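Local coordinates for flagellar hook associated protein type 3 FlgL (Legionella pneumophila subsp. pneumophila, PDB 5YTI) that probably serves as a structural subunit of the bacterial flagellum, forming part of the junction between hook and filament, at residues R74-I79 / V175-D180; S81-S86 / L122-T127; G132-S137 / L142-S147; Y154-D159 / V182-P187; F297-R302 / L328-S333. One frame throughout, in Å; residues are numbered along the deposited sequence. Where two conformers were deposited one is given.

Interaction 1: R74-I79 / V175-D180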
# COMPACT_ATOMS: atom_id res chain seq x y z
N ARG A 74 -18.64 -12.33 -10.55
CA ARG A 74 -18.81 -13.50 -9.69
C ARG A 74 -17.72 -14.57 -9.92
O ARG A 74 -17.27 -15.21 -8.96
CB ARG A 74 -20.22 -14.08 -9.84
CG ARG A 74 -21.29 -13.25 -9.13
CD ARG A 74 -22.65 -13.96 -9.07
NE ARG A 74 -23.76 -13.01 -9.09
CZ ARG A 74 -24.30 -12.41 -8.02
NH1 ARG A 74 -25.29 -11.54 -8.17
NH2 ARG A 74 -23.84 -12.69 -6.81
N LEU A 75 -17.31 -14.76 -11.18
CA LEU A 75 -16.16 -15.62 -11.50
C LEU A 75 -14.91 -15.11 -10.77
O LEU A 75 -14.16 -15.88 -10.16
CB LEU A 75 -15.93 -15.65 -13.01
CG LEU A 75 -15.47 -16.96 -13.65
CD1 LEU A 75 -16.50 -18.05 -13.39
CD2 LEU A 75 -15.27 -16.79 -15.16
N GLU A 76 -14.72 -13.79 -10.82
CA GLU A 76 -13.64 -13.09 -10.11
C GLU A 76 -13.78 -13.14 -8.57
O GLU A 76 -12.78 -13.18 -7.87
CB GLU A 76 -13.55 -11.63 -10.60
CG GLU A 76 -12.27 -10.92 -10.20
CD GLU A 76 -12.37 -9.40 -10.17
OE1 GLU A 76 -12.00 -8.81 -9.13
OE2 GLU A 76 -12.80 -8.79 -11.17
N GLU A 77 -14.99 -13.11 -8.02
CA GLU A 77 -15.14 -13.22 -6.58
C GLU A 77 -14.53 -14.55 -6.17
O GLU A 77 -13.81 -14.61 -5.18
CB GLU A 77 -16.62 -13.11 -6.16
CG GLU A 77 -16.93 -13.35 -4.68
CD GLU A 77 -16.13 -12.46 -3.69
OE1 GLU A 77 -16.01 -11.23 -3.88
OE2 GLU A 77 -15.63 -12.99 -2.67
N GLY A 78 -14.74 -15.59 -6.97
CA GLY A 78 -14.34 -16.97 -6.61
C GLY A 78 -12.85 -17.25 -6.68
O GLY A 78 -12.33 -18.09 -5.93
N ILE A 79 -12.17 -16.56 -7.60
CA ILE A 79 -10.72 -16.60 -7.69
C ILE A 79 -10.09 -15.84 -6.53
O ILE A 79 -9.22 -16.37 -5.85
CB ILE A 79 -10.22 -16.04 -9.04
CG1 ILE A 79 -10.68 -16.96 -10.19
CG2 ILE A 79 -8.71 -15.87 -9.03
CD1 ILE A 79 -10.11 -18.38 -10.16
N VAL A 175 -15.76 -3.92 -14.68
CA VAL A 175 -16.01 -5.35 -14.75
C VAL A 175 -14.76 -6.17 -14.53
O VAL A 175 -14.77 -7.38 -14.78
CB VAL A 175 -16.61 -5.78 -16.09
CG1 VAL A 175 -17.87 -4.98 -16.37
CG2 VAL A 175 -15.61 -5.60 -17.21
N ASN A 176 -13.70 -5.53 -14.07
CA ASN A 176 -12.46 -6.24 -13.76
C ASN A 176 -11.66 -5.47 -12.76
O ASN A 176 -11.95 -4.31 -12.45
CB ASN A 176 -11.61 -6.47 -15.02
CG ASN A 176 -11.08 -5.18 -15.62
OD1 ASN A 176 -11.82 -4.26 -15.93
ND2 ASN A 176 -9.79 -5.13 -15.82
N ASP A 177 -10.64 -6.14 -12.23
CA ASP A 177 -9.59 -5.48 -11.47
C ASP A 177 -8.25 -5.83 -12.11
O ASP A 177 -8.19 -6.68 -13.01
CB ASP A 177 -9.62 -5.90 -10.01
CG ASP A 177 -10.91 -5.51 -9.31
OD1 ASP A 177 -11.89 -6.28 -9.38
OD2 ASP A 177 -10.93 -4.45 -8.63
N THR A 178 -7.18 -5.17 -11.67
CA THR A 178 -5.88 -5.40 -12.30
C THR A 178 -4.80 -5.80 -11.31
O THR A 178 -4.81 -5.39 -10.16
CB THR A 178 -5.43 -4.19 -13.16
OG1 THR A 178 -5.13 -3.05 -12.33
CG2 THR A 178 -6.51 -3.83 -14.14
N GLY A 179 -3.87 -6.62 -11.80
CA GLY A 179 -2.90 -7.33 -10.97
C GLY A 179 -2.03 -6.43 -10.15
O GLY A 179 -1.63 -6.80 -9.04
N ASP A 180 -1.75 -5.24 -10.68
CA ASP A 180 -0.95 -4.27 -9.95
C ASP A 180 -1.69 -3.85 -8.70
O ASP A 180 -1.11 -3.71 -7.63
CB ASP A 180 -0.62 -3.05 -10.82
CG ASP A 180 -1.85 -2.18 -11.09
OD1 ASP A 180 -2.83 -2.72 -11.67
OD2 ASP A 180 -1.84 -0.98 -10.71
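A buried meeting of two acidic side chains joins Glu-76, on the long N-terminal helix 49-96, to Asp-177, in the loop just before the short helix 179-184. Glu-76 reaches out from the helix with its chain extended beyond CG, which stands anti to the backbone N (chi1 -166°). Its OE1 comes to 2.5 Å from OD1 of Asp-177, and the other oxygen, OE2, lies 3.2 Å from that same OD1. The two side chains cross at about a right angle, and their carboxylate planes are likewise almost perpendicular, at 88°. OE2 also lies beside the loop backbone, 3.7 Å from CA of Asn-176. With oxygens this close, one of the two acids is probably protonated; negative charge gathered here is probably offset in part by the salt bridge of Asp-177 OD2 with Arg-348 of helix 316-374. Asn-176 turns the opposite way and is held by the backbone N of Arg-163 through its OD1. The pair is thus enclosed between elements: Leu-345 of helix 316-374 packs on Glu-76, Val-341 of the same helix on Asp-177, and the ring of Phe-136, from the loop following helix 104-125, lies against Glu-76.

Interaction 2: S81-S86 / L122-T127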
# COMPACT_ATOMS: atom_id res chain seq x y z
N SER A 81 -11.63 -15.30 -3.75
CA SER A 81 -12.02 -16.18 -2.62
C SER A 81 -11.04 -17.37 -2.38
O SER A 81 -10.65 -17.65 -1.22
CB SER A 81 -13.44 -16.68 -2.90
OG SER A 81 -13.84 -17.73 -2.05
N ASN A 82 -10.68 -18.04 -3.48
CA ASN A 82 -9.62 -19.09 -3.51
C ASN A 82 -8.29 -18.55 -2.96
O ASN A 82 -7.57 -19.22 -2.23
CB ASN A 82 -9.32 -19.58 -4.95
CG ASN A 82 -10.41 -20.44 -5.55
OD1 ASN A 82 -11.16 -21.13 -4.85
ND2 ASN A 82 -10.50 -20.42 -6.89
N ALA A 83 -7.95 -17.34 -3.39
CA ALA A 83 -6.69 -16.76 -3.06
C ALA A 83 -6.64 -16.38 -1.60
O ALA A 83 -5.55 -16.31 -1.00
CB ALA A 83 -6.45 -15.54 -3.93
N VAL A 84 -7.80 -16.13 -0.99
CA VAL A 84 -7.80 -15.89 0.46
C VAL A 84 -7.50 -17.22 1.16
O VAL A 84 -6.61 -17.30 2.01
CB VAL A 84 -9.12 -15.25 0.96
CG1 VAL A 84 -9.24 -15.35 2.49
CG2 VAL A 84 -9.20 -13.81 0.48
N ASN A 85 -8.20 -18.27 0.76
CA ASN A 85 -7.90 -19.62 1.23
C ASN A 85 -6.40 -19.91 1.30
O ASN A 85 -5.90 -20.41 2.32
CB ASN A 85 -8.56 -20.64 0.33
CG ASN A 85 -10.03 -20.78 0.62
OD1 ASN A 85 -10.48 -20.37 1.70
ND2 ASN A 85 -10.79 -21.36 -0.32
N SER A 86 -5.70 -19.62 0.20
CA SER A 86 -4.28 -19.84 0.15
C SER A 86 -3.54 -19.00 1.21
O SER A 86 -2.57 -19.46 1.83
CB SER A 86 -3.75 -19.55 -1.25
OG SER A 86 -4.27 -20.46 -2.21
N LEU A 122 0.27 -17.76 -8.04
CA LEU A 122 0.62 -17.38 -9.42
C LEU A 122 -0.40 -17.88 -10.47
O LEU A 122 -0.57 -17.25 -11.51
CB LEU A 122 2.03 -17.87 -9.79
CG LEU A 122 3.16 -17.24 -8.98
CD1 LEU A 122 4.42 -18.08 -8.93
CD2 LEU A 122 3.47 -15.85 -9.52
N ASP A 123 -1.03 -19.02 -10.20
CA ASP A 123 -2.00 -19.59 -11.12
C ASP A 123 -3.22 -18.68 -11.04
O ASP A 123 -3.76 -18.27 -12.08
CB ASP A 123 -2.37 -21.05 -10.76
CG ASP A 123 -1.23 -22.08 -11.06
OD1 ASP A 123 -0.15 -21.64 -11.50
OD2 ASP A 123 -1.42 -23.31 -10.86
N TYR A 124 -3.61 -18.30 -9.82
CA TYR A 124 -4.78 -17.42 -9.62
C TYR A 124 -4.54 -16.06 -10.26
O TYR A 124 -5.42 -15.51 -10.93
CB TYR A 124 -5.13 -17.25 -8.13
CG TYR A 124 -5.42 -18.54 -7.36
CD1 TYR A 124 -6.05 -19.63 -7.96
CD2 TYR A 124 -5.10 -18.65 -6.03
CE1 TYR A 124 -6.33 -20.80 -7.27
CE2 TYR A 124 -5.38 -19.80 -5.32
CZ TYR A 124 -5.99 -20.88 -5.94
OH TYR A 124 -6.23 -22.01 -5.21
N ALA A 125 -3.35 -15.51 -10.07
CA ALA A 125 -3.06 -14.23 -10.68
C ALA A 125 -3.09 -14.32 -12.19
O ALA A 125 -3.39 -13.35 -12.87
CB ALA A 125 -1.72 -13.72 -10.21
N ASN A 126 -2.77 -15.50 -12.72
CA ASN A 126 -2.65 -15.66 -14.16
C ASN A 126 -3.87 -16.39 -14.75
O ASN A 126 -3.80 -16.96 -15.86
CB ASN A 126 -1.35 -16.38 -14.52
CG ASN A 126 -0.12 -15.55 -14.24
OD1 ASN A 126 -0.09 -14.36 -14.48
ND2 ASN A 126 0.90 -16.19 -13.71
N THR A 127 -4.98 -16.37 -14.02
CA THR A 127 -6.19 -17.00 -14.50
C THR A 127 -6.75 -16.35 -15.76
O THR A 127 -6.76 -15.10 -15.88
CB THR A 127 -7.32 -16.88 -13.50
OG1 THR A 127 -6.88 -17.39 -12.25
CG2 THR A 127 -8.50 -17.66 -13.96
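Tyr-124 points its ring at helix 49-96 and is met there by three residues, each from a different quarter. Asn-82 lies over one face: its CB sits 3.7 Å above the ring plane, displaced toward the rim, in a CH-pi contact 4.0 Å from CB to the Tyr-124 centroid and 22° off the ring normal. Ser-86 comes instead to the edge, with OG in the ring plane and 3.4 Å from CE2 of Tyr-124. CA of Ala-83 approaches obliquely, 3.9 Å from CD2 of Tyr-124, and its CB packs on the same atom. All three lie on the same side of helix 49-96. The two helices, 49-96 and 104-125, run antiparallel as a helical hairpin in the flagellin N-terminal helical region, and Tyr-124 bridges them near the C-terminal end of the second. A chi1 of -57°, placing CG beside the backbone N, directs the ring across that gap. Its backbone carbonyl has a separate task: O accepts a hydrogen bond from OG1 of Thr-127 at 2.7 Å and another from Thr-127 N, both from the same face of the carbonyl plane. Ser-86 OG also has a weak hydrogen bond with Gln-120 NE2.

Interaction 3: G132-S137 / L142-S147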
# COMPACT_ATOMS: atom_id res chain seq x y z
N GLY A 132 -10.55 -16.83 -22.74
CA GLY A 132 -9.18 -17.25 -22.96
C GLY A 132 -8.30 -16.00 -22.93
O GLY A 132 -7.20 -16.01 -23.46
N SER A 133 -8.81 -14.92 -22.33
CA SER A 133 -8.02 -13.71 -22.04
C SER A 133 -7.83 -13.55 -20.52
O SER A 133 -8.66 -13.99 -19.73
CB SER A 133 -8.72 -12.48 -22.62
OG SER A 133 -10.04 -12.36 -22.14
N TYR A 134 -6.75 -12.92 -20.08
CA TYR A 134 -6.41 -12.95 -18.64
C TYR A 134 -7.28 -12.02 -17.80
O TYR A 134 -7.53 -10.90 -18.22
CB TYR A 134 -4.94 -12.61 -18.45
CG TYR A 134 -4.04 -13.66 -19.05
CD1 TYR A 134 -3.77 -14.85 -18.38
CD2 TYR A 134 -3.45 -13.47 -20.30
CE1 TYR A 134 -2.94 -15.82 -18.93
CE2 TYR A 134 -2.63 -14.43 -20.87
CZ TYR A 134 -2.37 -15.60 -20.18
OH TYR A 134 -1.54 -16.54 -20.75
N MSE A 135 -7.74 -12.44 -16.62
CA MSE A 135 -8.64 -11.57 -15.84
C MSE A 135 -7.95 -10.43 -15.16
O MSE A 135 -8.56 -9.38 -14.95
CB MSE A 135 -9.59 -12.28 -14.85
CG MSE A 135 -9.00 -13.17 -13.78
SE MSE A 135 -10.37 -13.61 -12.41
CE MSE A 135 -11.68 -14.75 -13.35
N PHE A 136 -6.67 -10.57 -14.84
CA PHE A 136 -6.01 -9.55 -14.02
C PHE A 136 -4.94 -8.78 -14.77
O PHE A 136 -4.01 -8.25 -14.19
CB PHE A 136 -5.41 -10.19 -12.78
CG PHE A 136 -6.41 -10.78 -11.85
CD1 PHE A 136 -7.44 -10.01 -11.33
CD2 PHE A 136 -6.31 -12.10 -11.45
CE1 PHE A 136 -8.37 -10.55 -10.46
CE2 PHE A 136 -7.24 -12.64 -10.57
CZ PHE A 136 -8.27 -11.86 -10.07
N SER A 137 -5.06 -8.72 -16.08
CA SER A 137 -4.04 -8.08 -16.87
C SER A 137 -4.39 -6.66 -17.29
O SER A 137 -3.53 -5.94 -17.79
CB SER A 137 -3.79 -8.91 -18.12
OG SER A 137 -5.03 -9.21 -18.72
N LEU A 142 -4.30 -10.37 -23.65
CA LEU A 142 -3.64 -11.63 -24.02
C LEU A 142 -2.18 -11.69 -23.52
O LEU A 142 -1.47 -12.65 -23.85
CB LEU A 142 -3.74 -11.86 -25.54
CG LEU A 142 -5.20 -11.79 -26.04
CD1 LEU A 142 -5.32 -11.33 -27.49
CD2 LEU A 142 -5.96 -13.10 -25.80
N THR A 143 -1.77 -10.70 -22.72
CA THR A 143 -0.47 -10.75 -22.00
C THR A 143 -0.62 -11.38 -20.61
O THR A 143 -1.47 -10.97 -19.84
CB THR A 143 0.13 -9.34 -21.85
OG1 THR A 143 0.15 -8.71 -23.13
CG2 THR A 143 1.53 -9.39 -21.31
N GLN A 144 0.20 -12.39 -20.29
CA GLN A 144 0.14 -13.07 -19.01
C GLN A 144 0.52 -12.03 -17.97
O GLN A 144 1.52 -11.31 -18.12
CB GLN A 144 1.12 -14.26 -18.99
CG GLN A 144 0.81 -15.37 -17.98
CD GLN A 144 1.96 -16.35 -17.76
OE1 GLN A 144 3.02 -15.98 -17.28
NE2 GLN A 144 1.74 -17.61 -18.07
N PRO A 145 -0.30 -11.88 -16.93
CA PRO A 145 -0.05 -10.73 -16.06
C PRO A 145 1.20 -10.81 -15.19
O PRO A 145 1.92 -9.83 -15.09
CB PRO A 145 -1.32 -10.64 -15.19
CG PRO A 145 -2.06 -11.91 -15.41
CD PRO A 145 -1.66 -12.40 -16.77
N VAL A 146 1.44 -11.97 -14.55
CA VAL A 146 2.54 -12.13 -13.62
C VAL A 146 3.51 -13.23 -14.03
O VAL A 146 3.09 -14.39 -14.22
CB VAL A 146 2.03 -12.47 -12.22
CG1 VAL A 146 3.16 -12.32 -11.20
CG2 VAL A 146 0.89 -11.54 -11.84
N SER A 147 4.78 -12.84 -14.17
CA SER A 147 5.88 -13.75 -14.49
C SER A 147 7.13 -13.39 -13.69
O SER A 147 7.14 -12.38 -12.99
CB SER A 147 6.21 -13.69 -15.97
OG SER A 147 6.80 -12.44 -16.30
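Pro-145 and Gln-144 lie over one face of the Tyr-134 ring. The CA of Gln-144 is 3.7 Å from the Tyr-134 centroid and 17° off the ring normal, while CD of Pro-145 stands 3.9 Å from that centroid, tilted 30°; both are CH-pi contacts. CD of Pro-145 leans toward the root of the ring, 3.5 Å from CG of Tyr-134, whereas CG of Gln-144 runs out to the hydroxyl end, 3.8 Å from OH of Tyr-134. The carbonyl O of Leu-142 takes the ring edge; that of Thr-143, oblique to the ring, lies 3.2 Å from CD2 of Tyr-134. Beyond the ring, CB of Pro-145 packs 3.7 Å from O of Phe-136, and CB of Ser-137 lies beside O of Thr-143. At the Gly-132 end, CD2 of Leu-142 touches the glycine O. No hydrogen bond links the two segments; they pack as the two arms of an irregular loop leading from helix 104-125 into the antiparallel hairpin 146-148/154-156. Within the first arm, Ser-137 turns OG back (chi1 49°) to donate to O of Tyr-134 at 3.1 Å, from above the carbonyl plane. Farther out, backbone bonds fix both arms: Tyr-134 pairs with Ser-141, Met-135 (selenomethionine) with Thr-127, and Pro-145 with Asn-157, while Asn-126 OD1 accepts from the N of Val-146. The selenomethionine and Phe-136 rest on Glu-76 and Ile-79 of helix 49-96.

Interaction 4: Y154-D159 / V182-P187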
# COMPACT_ATOMS: atom_id res chain seq x y z
N TYR A 154 9.56 -11.21 -9.21
CA TYR A 154 8.27 -11.27 -9.95
C TYR A 154 7.80 -9.91 -10.41
O TYR A 154 7.68 -9.02 -9.59
CB TYR A 154 7.16 -11.81 -9.06
CG TYR A 154 7.28 -13.26 -8.76
CD1 TYR A 154 8.06 -13.71 -7.72
CD2 TYR A 154 6.63 -14.20 -9.53
CE1 TYR A 154 8.18 -15.05 -7.44
CE2 TYR A 154 6.75 -15.54 -9.27
CZ TYR A 154 7.53 -15.95 -8.22
OH TYR A 154 7.67 -17.28 -7.95
N VAL A 155 7.47 -9.77 -11.70
CA VAL A 155 6.99 -8.49 -12.25
C VAL A 155 5.58 -8.63 -12.82
O VAL A 155 5.08 -9.73 -13.02
CB VAL A 155 7.90 -7.91 -13.39
CG1 VAL A 155 9.34 -7.76 -12.90
CG2 VAL A 155 7.85 -8.76 -14.66
N TYR A 156 4.97 -7.48 -13.12
CA TYR A 156 3.62 -7.41 -13.67
C TYR A 156 3.66 -6.81 -15.08
O TYR A 156 4.18 -5.70 -15.31
CB TYR A 156 2.73 -6.59 -12.72
CG TYR A 156 1.35 -6.36 -13.24
CD1 TYR A 156 0.44 -7.40 -13.32
CD2 TYR A 156 0.94 -5.11 -13.64
CE1 TYR A 156 -0.83 -7.20 -13.80
CE2 TYR A 156 -0.34 -4.89 -14.13
CZ TYR A 156 -1.22 -5.94 -14.21
OH TYR A 156 -2.48 -5.73 -14.70
N ASN A 157 3.12 -7.57 -16.02
CA ASN A 157 3.24 -7.25 -17.44
C ASN A 157 1.92 -6.73 -18.00
O ASN A 157 1.79 -6.50 -19.21
CB ASN A 157 3.71 -8.48 -18.24
CG ASN A 157 4.92 -9.14 -17.63
OD1 ASN A 157 4.86 -10.31 -17.26
ND2 ASN A 157 6.03 -8.39 -17.48
N GLY A 158 0.95 -6.55 -17.13
CA GLY A 158 -0.30 -5.93 -17.55
C GLY A 158 -0.19 -4.42 -17.46
O GLY A 158 0.93 -3.86 -17.47
N ASP A 159 -1.37 -3.77 -17.40
CA ASP A 159 -1.52 -2.33 -17.09
C ASP A 159 -2.57 -2.12 -15.99
O ASP A 159 -3.18 -3.09 -15.48
CB ASP A 159 -1.86 -1.48 -18.35
CG ASP A 159 -3.27 -1.74 -18.91
OD1 ASP A 159 -4.17 -2.08 -18.12
OD2 ASP A 159 -3.50 -1.59 -20.14
N VAL A 182 -4.32 -5.79 -7.30
CA VAL A 182 -4.70 -6.94 -6.47
C VAL A 182 -3.51 -7.64 -5.80
O VAL A 182 -3.57 -7.93 -4.63
CB VAL A 182 -5.50 -7.98 -7.25
CG1 VAL A 182 -5.80 -9.16 -6.36
CG2 VAL A 182 -6.79 -7.37 -7.77
N PHE A 183 -2.44 -7.85 -6.56
CA PHE A 183 -1.34 -8.68 -6.12
C PHE A 183 -0.00 -8.00 -5.84
O PHE A 183 0.77 -8.51 -5.05
CB PHE A 183 -1.10 -9.77 -7.16
CG PHE A 183 -2.27 -10.69 -7.35
CD1 PHE A 183 -2.48 -11.73 -6.49
CD2 PHE A 183 -3.15 -10.51 -8.40
CE1 PHE A 183 -3.56 -12.58 -6.66
CE2 PHE A 183 -4.23 -11.35 -8.58
CZ PHE A 183 -4.44 -12.39 -7.71
N MSE A 184 0.30 -6.87 -6.48
CA MSE A 184 1.67 -6.35 -6.44
C MSE A 184 1.97 -5.25 -5.44
O MSE A 184 3.02 -5.24 -4.80
CB MSE A 184 2.15 -5.86 -7.80
CG MSE A 184 1.76 -6.81 -8.93
SE MSE A 184 2.90 -8.42 -9.07
CE MSE A 184 4.62 -7.45 -8.96
N ARG A 185 1.09 -4.27 -5.30
CA ARG A 185 1.42 -3.13 -4.47
C ARG A 185 0.73 -3.24 -3.13
O ARG A 185 -0.45 -2.95 -3.02
CB ARG A 185 1.00 -1.84 -5.15
CG ARG A 185 1.40 -1.76 -6.61
CD ARG A 185 2.82 -2.20 -6.86
NE ARG A 185 3.21 -1.89 -8.23
CZ ARG A 185 4.44 -2.01 -8.69
NH1 ARG A 185 5.41 -2.46 -7.89
NH2 ARG A 185 4.72 -1.69 -9.94
N ILE A 186 1.47 -3.71 -2.14
CA ILE A 186 0.97 -3.96 -0.80
C ILE A 186 2.12 -3.58 0.07
O ILE A 186 3.24 -4.02 -0.18
CB ILE A 186 0.67 -5.43 -0.58
CG1 ILE A 186 -0.28 -5.92 -1.65
CG2 ILE A 186 0.10 -5.66 0.80
CD1 ILE A 186 -0.77 -7.32 -1.42
N PRO A 187 1.88 -2.74 1.06
CA PRO A 187 3.07 -2.25 1.71
C PRO A 187 3.65 -3.31 2.63
O PRO A 187 2.92 -4.16 3.23
CB PRO A 187 2.57 -1.02 2.50
CG PRO A 187 1.14 -0.81 2.06
CD PRO A 187 0.66 -2.18 1.64
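The Tyr-156 ring has Met-184 at its root, where CG of Met-184 approaches obliquely, 3.9 Å from CB of Tyr-156. Over one ring face, near the centre, lies the backbone N of Gly-158, 3.5 Å above the plane, and at the edge, in plane, comes the carbonyl O of Asp-159. The ring hydroxyl also has O of Phe-136 as a partner and, by a weak hydrogen bond, the N of Gly-179, so it reaches both the neighbouring loop and the start of helix 179-184. Met-184, a selenomethionine, carries the contact from the other segment. Bent at chi2 and chi3 (-78° and -48°), it folds its selenium to 4.1 Å from CB of Tyr-156 and turns CE onto the strand backbone, 3.5 Å from O of Tyr-154 and 4.1 Å from C of Val-155. The contact is wholly one of van der Waals packing, a hydrophobic side chain at the end of a short helix laid against a strand. Nearby, Arg-185 forms a salt bridge with Asp-180 of the second subunit. Strand 154-156 pairs with strand 146-148 through backbone bonds of Val-155 with Ser-147, Tyr-154 touches Leu-118 and Leu-122 of helix 104-125, and Phe-297 of helix 296-307 packs against Met-184.

Interaction 5: F297-R302 / L328-S333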
# COMPACT_ATOMS: atom_id res chain seq x y z
N PHE A 297 3.77 -12.19 -3.77
CA PHE A 297 4.68 -13.20 -4.23
C PHE A 297 6.02 -13.15 -3.52
O PHE A 297 6.43 -14.15 -2.94
CB PHE A 297 4.82 -13.11 -5.72
CG PHE A 297 3.51 -13.04 -6.42
CD1 PHE A 297 2.60 -14.06 -6.29
CD2 PHE A 297 3.17 -11.93 -7.20
CE1 PHE A 297 1.38 -14.01 -6.93
CE2 PHE A 297 1.95 -11.87 -7.84
CZ PHE A 297 1.06 -12.91 -7.71
N SER A 298 6.71 -12.02 -3.54
CA SER A 298 7.97 -11.98 -2.80
C SER A 298 7.74 -12.19 -1.28
O SER A 298 8.58 -12.81 -0.65
CB SER A 298 8.84 -10.74 -3.13
OG SER A 298 8.36 -9.60 -2.48
N THR A 299 6.61 -11.77 -0.71
CA THR A 299 6.30 -12.08 0.70
C THR A 299 6.39 -13.60 0.96
O THR A 299 6.98 -14.07 1.94
CB THR A 299 4.90 -11.58 1.17
OG1 THR A 299 4.91 -10.17 1.38
CG2 THR A 299 4.52 -12.23 2.48
N VAL A 300 5.80 -14.38 0.07
CA VAL A 300 5.86 -15.82 0.20
C VAL A 300 7.25 -16.41 -0.11
O VAL A 300 7.66 -17.37 0.55
CB VAL A 300 4.81 -16.52 -0.67
CG1 VAL A 300 4.90 -18.02 -0.45
CG2 VAL A 300 3.40 -16.03 -0.36
N GLN A 301 7.94 -15.82 -1.09
CA GLN A 301 9.32 -16.18 -1.41
C GLN A 301 10.17 -16.03 -0.18
O GLN A 301 11.07 -16.84 0.07
CB GLN A 301 9.91 -15.30 -2.51
CG GLN A 301 9.18 -15.41 -3.84
CD GLN A 301 9.99 -14.89 -5.00
OE1 GLN A 301 10.48 -15.69 -5.80
NE2 GLN A 301 10.13 -13.57 -5.11
N ARG A 302 9.86 -14.98 0.58
CA ARG A 302 10.54 -14.65 1.81
C ARG A 302 10.20 -15.58 2.96
O ARG A 302 11.05 -15.84 3.82
CB ARG A 302 10.18 -13.23 2.22
CG ARG A 302 10.92 -12.12 1.48
CD ARG A 302 11.31 -11.03 2.46
NE ARG A 302 10.39 -9.90 2.51
CZ ARG A 302 10.25 -9.07 3.55
NH1 ARG A 302 9.39 -8.09 3.45
NH2 ARG A 302 10.94 -9.22 4.69
N LEU A 328 4.46 -11.89 9.16
CA LEU A 328 3.10 -12.08 9.58
C LEU A 328 2.34 -10.84 9.20
O LEU A 328 1.23 -10.91 8.70
CB LEU A 328 3.06 -12.26 11.06
CG LEU A 328 1.68 -12.52 11.62
CD1 LEU A 328 1.13 -13.82 11.04
CD2 LEU A 328 1.81 -12.58 13.13
N ALA A 329 2.93 -9.68 9.41
CA ALA A 329 2.20 -8.44 9.09
C ALA A 329 1.89 -8.36 7.61
O ALA A 329 0.86 -7.83 7.22
CB ALA A 329 2.99 -7.22 9.53
N GLN A 330 2.78 -8.90 6.79
CA GLN A 330 2.61 -8.77 5.35
C GLN A 330 1.55 -9.69 4.78
O GLN A 330 0.75 -9.27 3.94
CB GLN A 330 3.94 -8.97 4.65
CG GLN A 330 4.85 -7.78 4.91
CD GLN A 330 6.15 -7.85 4.15
OE1 GLN A 330 7.10 -7.16 4.54
NE2 GLN A 330 6.21 -8.66 3.06
N ILE A 331 1.59 -10.94 5.22
CA ILE A 331 0.50 -11.86 5.02
C ILE A 331 -0.83 -11.23 5.43
O ILE A 331 -1.79 -11.39 4.69
CB ILE A 331 0.67 -13.12 5.84
CG1 ILE A 331 1.59 -14.09 5.14
CG2 ILE A 331 -0.67 -13.78 6.04
CD1 ILE A 331 1.27 -14.25 3.67
N ASP A 332 -0.88 -10.54 6.57
CA ASP A 332 -2.12 -9.92 7.00
C ASP A 332 -2.48 -8.74 6.13
O ASP A 332 -3.61 -8.65 5.68
CB ASP A 332 -2.05 -9.44 8.44
CG ASP A 332 -2.08 -10.58 9.44
OD1 ASP A 332 -2.21 -11.74 8.97
OD2 ASP A 332 -1.97 -10.33 10.67
N SER A 333 -1.53 -7.83 5.91
CA SER A 333 -1.76 -6.67 5.04
C SER A 333 -2.43 -7.09 3.74
O SER A 333 -3.26 -6.37 3.19
CB SER A 333 -0.43 -5.98 4.72
OG SER A 333 -0.13 -4.93 5.63
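Thr-299 and Gln-330 meet between two roughly antiparallel helices of the helical bundle: the segments 297-302 and 328-333 have axes 10.1 Å apart at closest approach and 149° between their N-to-C directions. Polar contacts come first. NE2 of Gln-330 donates a hydrogen bond to OG1 of Thr-299 at 2.6 Å; the acceptor lies in the amide plane, although the N-H...O angle of 137° is well bent. The glutamine chain is extended beyond CG, which carries the amide across. Its other end, OE1, accepts a hydrogen bond from the backbone N of Gly-189, so both ends of the amide are held and its rotation is fixed. NH1 of Arg-302 comes within 2.7 Å of OE1 of Gln-330, with the guanidinium and amide planes 64° apart, but the charge of the arginine is answered chiefly elsewhere, by salt bridges to Glu-323 and Glu-294. Apolar packing is the second kind. Ile-331 packs on Leu-87 and Leu-90 of helix 49-96, and Val-300 touches Leu-90 and Leu-118, joining the two helices to the hairpin 49-96/104-125. Across the pair itself, the CD1 tip of Ile-331 meets the CG2 methyl of Thr-299 at 4.0 Å.

Overall arrangement
From the N terminus, the chain enters helix 49-96, which supplies the first segments of interactions 1 and 2. Interaction 2 closes the helical hairpin with helix 104-125, and interaction 3 then closes the short loop before the hairpin 146-148/154-156. Both lie nested inside the long loop closed by interaction 1, which returns to helix 49-96 from the stretch entering helix 179-184. Interaction 4 starts within that loop and ends beyond it, so it crosses interaction 1; it ties the small hairpin to helix 179-184. Interaction 5 follows in series and joins helix 296-307 to the long helix 316-374. Phe-297 then touches interactions 2, 3 and 4, linking the C-terminal helices to the rest.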